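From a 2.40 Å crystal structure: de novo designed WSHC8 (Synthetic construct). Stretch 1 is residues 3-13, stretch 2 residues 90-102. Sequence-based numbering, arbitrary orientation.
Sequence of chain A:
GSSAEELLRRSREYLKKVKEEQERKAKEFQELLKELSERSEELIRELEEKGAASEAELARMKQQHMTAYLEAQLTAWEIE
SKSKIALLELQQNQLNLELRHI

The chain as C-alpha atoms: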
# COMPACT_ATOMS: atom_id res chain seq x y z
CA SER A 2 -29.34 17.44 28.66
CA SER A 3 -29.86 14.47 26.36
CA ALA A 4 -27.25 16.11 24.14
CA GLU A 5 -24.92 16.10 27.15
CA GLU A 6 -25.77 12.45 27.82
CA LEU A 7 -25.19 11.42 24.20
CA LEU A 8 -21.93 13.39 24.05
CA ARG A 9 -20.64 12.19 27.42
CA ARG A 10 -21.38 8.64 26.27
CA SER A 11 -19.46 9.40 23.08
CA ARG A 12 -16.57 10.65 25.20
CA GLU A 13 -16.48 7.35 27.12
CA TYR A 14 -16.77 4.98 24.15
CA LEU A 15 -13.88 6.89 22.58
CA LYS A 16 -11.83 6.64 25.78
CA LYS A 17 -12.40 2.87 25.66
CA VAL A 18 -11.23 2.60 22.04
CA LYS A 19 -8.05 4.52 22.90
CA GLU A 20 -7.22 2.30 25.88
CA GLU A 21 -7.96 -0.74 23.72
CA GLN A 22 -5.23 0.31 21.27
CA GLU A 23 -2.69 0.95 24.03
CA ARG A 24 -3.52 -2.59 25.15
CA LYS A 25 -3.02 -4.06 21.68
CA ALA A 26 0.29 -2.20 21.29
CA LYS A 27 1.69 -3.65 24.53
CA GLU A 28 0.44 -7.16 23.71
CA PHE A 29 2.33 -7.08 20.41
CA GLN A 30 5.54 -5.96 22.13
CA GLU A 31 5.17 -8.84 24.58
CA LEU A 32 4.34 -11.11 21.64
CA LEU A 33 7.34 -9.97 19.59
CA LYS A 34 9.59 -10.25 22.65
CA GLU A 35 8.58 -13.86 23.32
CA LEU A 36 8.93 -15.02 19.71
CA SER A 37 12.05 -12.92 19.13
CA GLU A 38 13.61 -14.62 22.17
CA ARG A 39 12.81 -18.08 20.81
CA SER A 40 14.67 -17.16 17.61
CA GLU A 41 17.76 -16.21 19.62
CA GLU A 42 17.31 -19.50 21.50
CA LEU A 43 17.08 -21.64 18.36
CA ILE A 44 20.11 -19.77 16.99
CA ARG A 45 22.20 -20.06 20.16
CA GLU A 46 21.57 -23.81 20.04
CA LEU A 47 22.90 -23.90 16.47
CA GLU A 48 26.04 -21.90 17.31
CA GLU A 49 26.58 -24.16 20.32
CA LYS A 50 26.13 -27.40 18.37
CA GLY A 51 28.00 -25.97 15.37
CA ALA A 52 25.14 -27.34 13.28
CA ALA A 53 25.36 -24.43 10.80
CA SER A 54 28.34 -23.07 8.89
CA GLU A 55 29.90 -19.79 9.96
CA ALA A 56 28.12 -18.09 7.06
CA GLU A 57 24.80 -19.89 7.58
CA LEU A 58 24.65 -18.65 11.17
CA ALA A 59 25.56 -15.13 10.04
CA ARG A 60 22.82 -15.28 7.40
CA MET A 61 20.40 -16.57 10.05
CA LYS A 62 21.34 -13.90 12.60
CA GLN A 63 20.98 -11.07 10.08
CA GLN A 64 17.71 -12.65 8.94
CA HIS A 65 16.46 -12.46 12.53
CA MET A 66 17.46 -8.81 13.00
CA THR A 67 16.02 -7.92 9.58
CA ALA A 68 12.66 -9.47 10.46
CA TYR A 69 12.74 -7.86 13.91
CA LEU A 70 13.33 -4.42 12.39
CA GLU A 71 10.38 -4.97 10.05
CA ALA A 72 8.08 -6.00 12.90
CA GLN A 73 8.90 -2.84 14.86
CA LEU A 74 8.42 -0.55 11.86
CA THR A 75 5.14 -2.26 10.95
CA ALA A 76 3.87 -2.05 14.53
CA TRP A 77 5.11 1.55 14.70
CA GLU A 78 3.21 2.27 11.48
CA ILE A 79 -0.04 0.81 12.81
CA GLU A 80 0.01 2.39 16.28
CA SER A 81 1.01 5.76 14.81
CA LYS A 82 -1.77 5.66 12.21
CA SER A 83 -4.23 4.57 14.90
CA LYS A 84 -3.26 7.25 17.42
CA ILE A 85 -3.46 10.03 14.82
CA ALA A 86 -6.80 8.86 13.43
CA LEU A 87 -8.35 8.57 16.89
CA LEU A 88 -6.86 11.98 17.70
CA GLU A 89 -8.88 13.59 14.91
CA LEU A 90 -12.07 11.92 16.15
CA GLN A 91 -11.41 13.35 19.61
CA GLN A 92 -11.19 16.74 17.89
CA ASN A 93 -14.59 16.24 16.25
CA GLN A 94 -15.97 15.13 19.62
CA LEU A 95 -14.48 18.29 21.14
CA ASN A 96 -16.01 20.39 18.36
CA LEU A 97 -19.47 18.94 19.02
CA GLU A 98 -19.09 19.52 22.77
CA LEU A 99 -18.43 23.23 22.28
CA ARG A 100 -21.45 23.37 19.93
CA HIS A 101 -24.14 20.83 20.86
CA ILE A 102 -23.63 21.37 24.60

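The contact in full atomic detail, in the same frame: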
# COMPACT_ATOMS: atom_id res chain seq x y z
N SER A 3 -30.06 15.69 27.14
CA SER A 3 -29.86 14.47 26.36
C SER A 3 -28.67 14.62 25.42
O SER A 3 -27.95 13.65 25.18
CB SER A 3 -31.13 14.13 25.58
OG SER A 3 -31.05 12.83 25.01
N ALA A 4 -28.46 15.83 24.89
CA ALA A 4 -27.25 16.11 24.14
C ALA A 4 -26.02 15.85 25.01
O ALA A 4 -25.06 15.20 24.57
CB ALA A 4 -27.26 17.55 23.64
N GLU A 5 -26.03 16.35 26.25
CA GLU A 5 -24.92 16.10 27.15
C GLU A 5 -24.74 14.61 27.41
O GLU A 5 -23.61 14.11 27.45
CB GLU A 5 -25.13 16.85 28.46
N GLU A 6 -25.85 13.89 27.58
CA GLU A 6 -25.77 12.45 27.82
C GLU A 6 -25.19 11.73 26.60
O GLU A 6 -24.29 10.89 26.73
CB GLU A 6 -27.15 11.89 28.17
N LEU A 7 -25.69 12.05 25.41
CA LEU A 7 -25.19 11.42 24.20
C LEU A 7 -23.72 11.75 23.98
O LEU A 7 -22.94 10.90 23.53
CB LEU A 7 -26.02 11.85 22.99
CG LEU A 7 -27.44 11.29 22.90
CD1 LEU A 7 -28.20 11.97 21.77
CD2 LEU A 7 -27.41 9.78 22.69
N LEU A 8 -23.31 12.98 24.29
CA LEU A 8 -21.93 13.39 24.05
C LEU A 8 -21.00 12.85 25.12
O LEU A 8 -19.87 12.45 24.81
CB LEU A 8 -21.85 14.92 23.99
CG LEU A 8 -22.64 15.54 22.84
CD1 LEU A 8 -22.70 17.05 22.96
CD2 LEU A 8 -22.03 15.15 21.50
N ARG A 9 -21.44 12.82 26.38
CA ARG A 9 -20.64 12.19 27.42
C ARG A 9 -20.45 10.70 27.14
O ARG A 9 -19.35 10.17 27.31
CB ARG A 9 -21.31 12.38 28.78
N ARG A 10 -21.51 10.02 26.70
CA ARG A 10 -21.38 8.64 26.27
C ARG A 10 -20.36 8.51 25.15
O ARG A 10 -19.49 7.63 25.18
CB ARG A 10 -22.75 8.11 25.83
CG ARG A 10 -22.73 6.81 25.05
CD ARG A 10 -24.14 6.46 24.59
NE ARG A 10 -25.09 6.47 25.70
CZ ARG A 10 -26.42 6.45 25.56
NH1 ARG A 10 -26.96 6.44 24.35
NH2 ARG A 10 -27.20 6.46 26.63
N SER A 11 -20.46 9.38 24.14
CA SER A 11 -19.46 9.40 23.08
C SER A 11 -18.06 9.53 23.65
O SER A 11 -17.14 8.81 23.25
CB SER A 11 -19.75 10.54 22.10
OG SER A 11 -20.52 10.09 21.00
N ARG A 12 -17.88 10.45 24.60
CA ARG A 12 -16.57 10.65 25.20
C ARG A 12 -16.04 9.36 25.82
O ARG A 12 -14.84 9.07 25.72
CB ARG A 12 -16.65 11.75 26.26
CG ARG A 12 -15.31 12.36 26.64
CD ARG A 12 -14.86 13.38 25.60
NE ARG A 12 -13.51 13.88 25.88
CZ ARG A 12 -12.84 14.70 25.07
NH1 ARG A 12 -13.38 15.11 23.93
NH2 ARG A 12 -11.62 15.10 25.41
N GLU A 13 -16.92 8.57 26.44
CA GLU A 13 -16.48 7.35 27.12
C GLU A 13 -16.16 6.24 26.13
O GLU A 13 -15.12 5.58 26.25
CB GLU A 13 -17.57 6.90 28.10
CG GLU A 13 -17.87 5.41 28.05
N LEU A 90 -10.71 12.16 15.69
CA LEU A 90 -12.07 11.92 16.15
C LEU A 90 -12.32 12.59 17.50
O LEU A 90 -13.42 13.10 17.76
CB LEU A 90 -12.34 10.42 16.23
CG LEU A 90 -12.13 9.68 14.91
CD1 LEU A 90 -12.49 8.20 15.05
CD2 LEU A 90 -12.94 10.33 13.79
N GLN A 91 -11.30 12.60 18.37
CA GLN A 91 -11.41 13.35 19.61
C GLN A 91 -11.59 14.84 19.34
O GLN A 91 -12.26 15.54 20.11
CB GLN A 91 -10.18 13.12 20.48
N GLN A 92 -11.00 15.34 18.25
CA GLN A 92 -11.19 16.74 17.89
C GLN A 92 -12.62 17.00 17.45
O GLN A 92 -13.23 18.00 17.85
CB GLN A 92 -10.21 17.14 16.79
CG GLN A 92 -8.79 17.38 17.28
CD GLN A 92 -7.90 17.99 16.21
OE1 GLN A 92 -8.14 17.83 15.02
NE2 GLN A 92 -6.86 18.70 16.64
N ASN A 93 -13.18 16.12 16.62
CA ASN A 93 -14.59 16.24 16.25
C ASN A 93 -15.47 16.19 17.49
O ASN A 93 -16.37 17.03 17.67
CB ASN A 93 -14.98 15.13 15.27
CG ASN A 93 -14.24 15.24 13.95
OD1 ASN A 93 -14.07 16.33 13.41
ND2 ASN A 93 -13.80 14.11 13.43
N GLN A 94 -15.24 15.20 18.36
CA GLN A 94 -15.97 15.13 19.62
C GLN A 94 -15.85 16.44 20.40
O GLN A 94 -16.84 16.92 20.97
CB GLN A 94 -15.44 13.95 20.45
CG GLN A 94 -15.99 13.87 21.87
CD GLN A 94 -17.46 13.53 21.92
OE1 GLN A 94 -18.06 13.14 20.92
NE2 GLN A 94 -18.06 13.67 23.10
N LEU A 95 -14.66 17.03 20.44
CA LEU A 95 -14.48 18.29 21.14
C LEU A 95 -15.23 19.42 20.43
O LEU A 95 -15.76 20.32 21.09
CB LEU A 95 -13.00 18.63 21.25
CG LEU A 95 -12.66 19.99 21.85
N ASN A 96 -15.28 19.38 19.10
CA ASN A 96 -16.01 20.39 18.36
C ASN A 96 -17.51 20.32 18.65
O ASN A 96 -18.16 21.35 18.86
CB ASN A 96 -15.74 20.24 16.87
CG ASN A 96 -16.42 21.30 16.04
OD1 ASN A 96 -16.78 22.36 16.54
ND2 ASN A 96 -16.60 21.02 14.75
N LEU A 97 -18.07 19.10 18.67
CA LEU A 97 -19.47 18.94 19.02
C LEU A 97 -19.75 19.45 20.43
O LEU A 97 -20.76 20.12 20.67
CB LEU A 97 -19.88 17.47 18.91
CG LEU A 97 -19.80 16.82 17.53
CD1 LEU A 97 -19.90 15.30 17.67
CD2 LEU A 97 -20.88 17.34 16.61
N GLU A 98 -18.87 19.12 21.38
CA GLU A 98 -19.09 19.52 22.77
C GLU A 98 -19.21 21.03 22.91
O GLU A 98 -20.09 21.53 23.61
CB GLU A 98 -17.96 18.99 23.65
CG GLU A 98 -18.09 17.51 24.00
N LEU A 99 -18.32 21.78 22.25
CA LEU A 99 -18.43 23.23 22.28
C LEU A 99 -19.74 23.70 21.65
O LEU A 99 -20.30 24.71 22.08
CB LEU A 99 -17.24 23.86 21.57
N ARG A 100 -20.23 22.97 20.65
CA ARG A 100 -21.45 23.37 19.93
C ARG A 100 -22.70 22.78 20.59
O ARG A 100 -23.48 23.50 21.21
CB ARG A 100 -21.37 22.95 18.46
CG ARG A 100 -22.66 23.17 17.69
N HIS A 101 -22.89 21.47 20.44
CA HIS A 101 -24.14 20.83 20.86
C HIS A 101 -24.44 21.12 22.33
O HIS A 101 -25.61 21.32 22.70
CB HIS A 101 -24.06 19.33 20.62
N ILE A 102 -23.42 21.12 23.18
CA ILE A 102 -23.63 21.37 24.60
C ILE A 102 -22.36 21.93 25.23
O ILE A 102 -22.32 22.21 26.43
CB ILE A 102 -24.06 20.08 25.32

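Contact between the first and last helical segments of the designed protein WSHC8. The two helices run nearly antiparallel, with 167° between their N-to-C directions and a closest axial approach of 10.5 Å, so residues rising along stretch 2 meet residues falling along stretch 1: Gln94 lies level with Arg12, Glu98 with Leu8 and Ile102 with Glu5. Together the two surfaces bury 432 Å².

Along stretch 2, Leu90 is too far from stretch 1 to touch it, and the contact begins at Gln91, whose side chain is modelled only to CB. Its part is played by the backbone: Gln91 O lies 4.0 Å from Arg12 NH1, too long for a hydrogen bond, and it already accepts the helical bond from Leu95 N at 2.8 Å. Gln92 points away, and Asn93 is out of reach.

Gln94 is the polar centre of the interface. Its CA-to-CB bond points toward stretch 1, and with chi1 t and chi2 p the buried side chain brings its amide up to the backbone of the other helix. Gln94 NE2 donates to Leu8 O at 2.8 Å, the one hydrogen bond between the stretches. It is weak, because the N-H...O angle is only 125° despite the short distance. Leu8 O also accepts from Arg12 N at 2.8 Å within its own helix, so the glutamine adds a second donor to a carbonyl already engaged. The other amide atom, Gln94 OE1, rests 3.3 Å from Ser11 CB, a packing contact. The aliphatic part of Gln94 meets Arg12, whose side chain starts out sideways but brings its end nearer to stretch 2; Gln94 CG approaches Arg12 NH1 to 3.5 Å at the edge of the guanidinium, near its plane.

Leu95 directs its CA-to-CB bond away and contributes little; Leu95 N is 4.2 Å from Arg12 NH1, also at the guanidinium edge. Asn96 does not reach stretch 1.

From Leu97 onward the contact turns apolar and gathers round Leu8, a buried knob seated among Gln94, Leu97, Glu98 and His101. Its rotamer is m then t; Leu8 CD2 packs on Leu97 CB at 4.1 Å, and Leu8 CD1 lies 4.4 Å from Glu98 CA. The closest atom of Glu98 is its CA; the side chain is modelled only to CG, and that part comes no nearer than 4.6 Å, from Glu98 CG to Leu8 CB. Leu99 and Arg100 make no contact with stretch 1.

At His101 the imidazole is not modelled, but CB points toward stretch 1 and approaches Leu8 CD1 to 3.5 Å. One turn earlier on stretch 1, Ala4 CB sits 4.2 Å from His101 O. Ile102, the last residue, is modelled only to CB, yet that atom touches three residues: Leu8 CD1 at 4.1 Å, Glu5 N at 4.3 Å and Ala4 CB at 4.4 Å. The small alanine side chain and the leucine methyl thus close the apolar end of the contact.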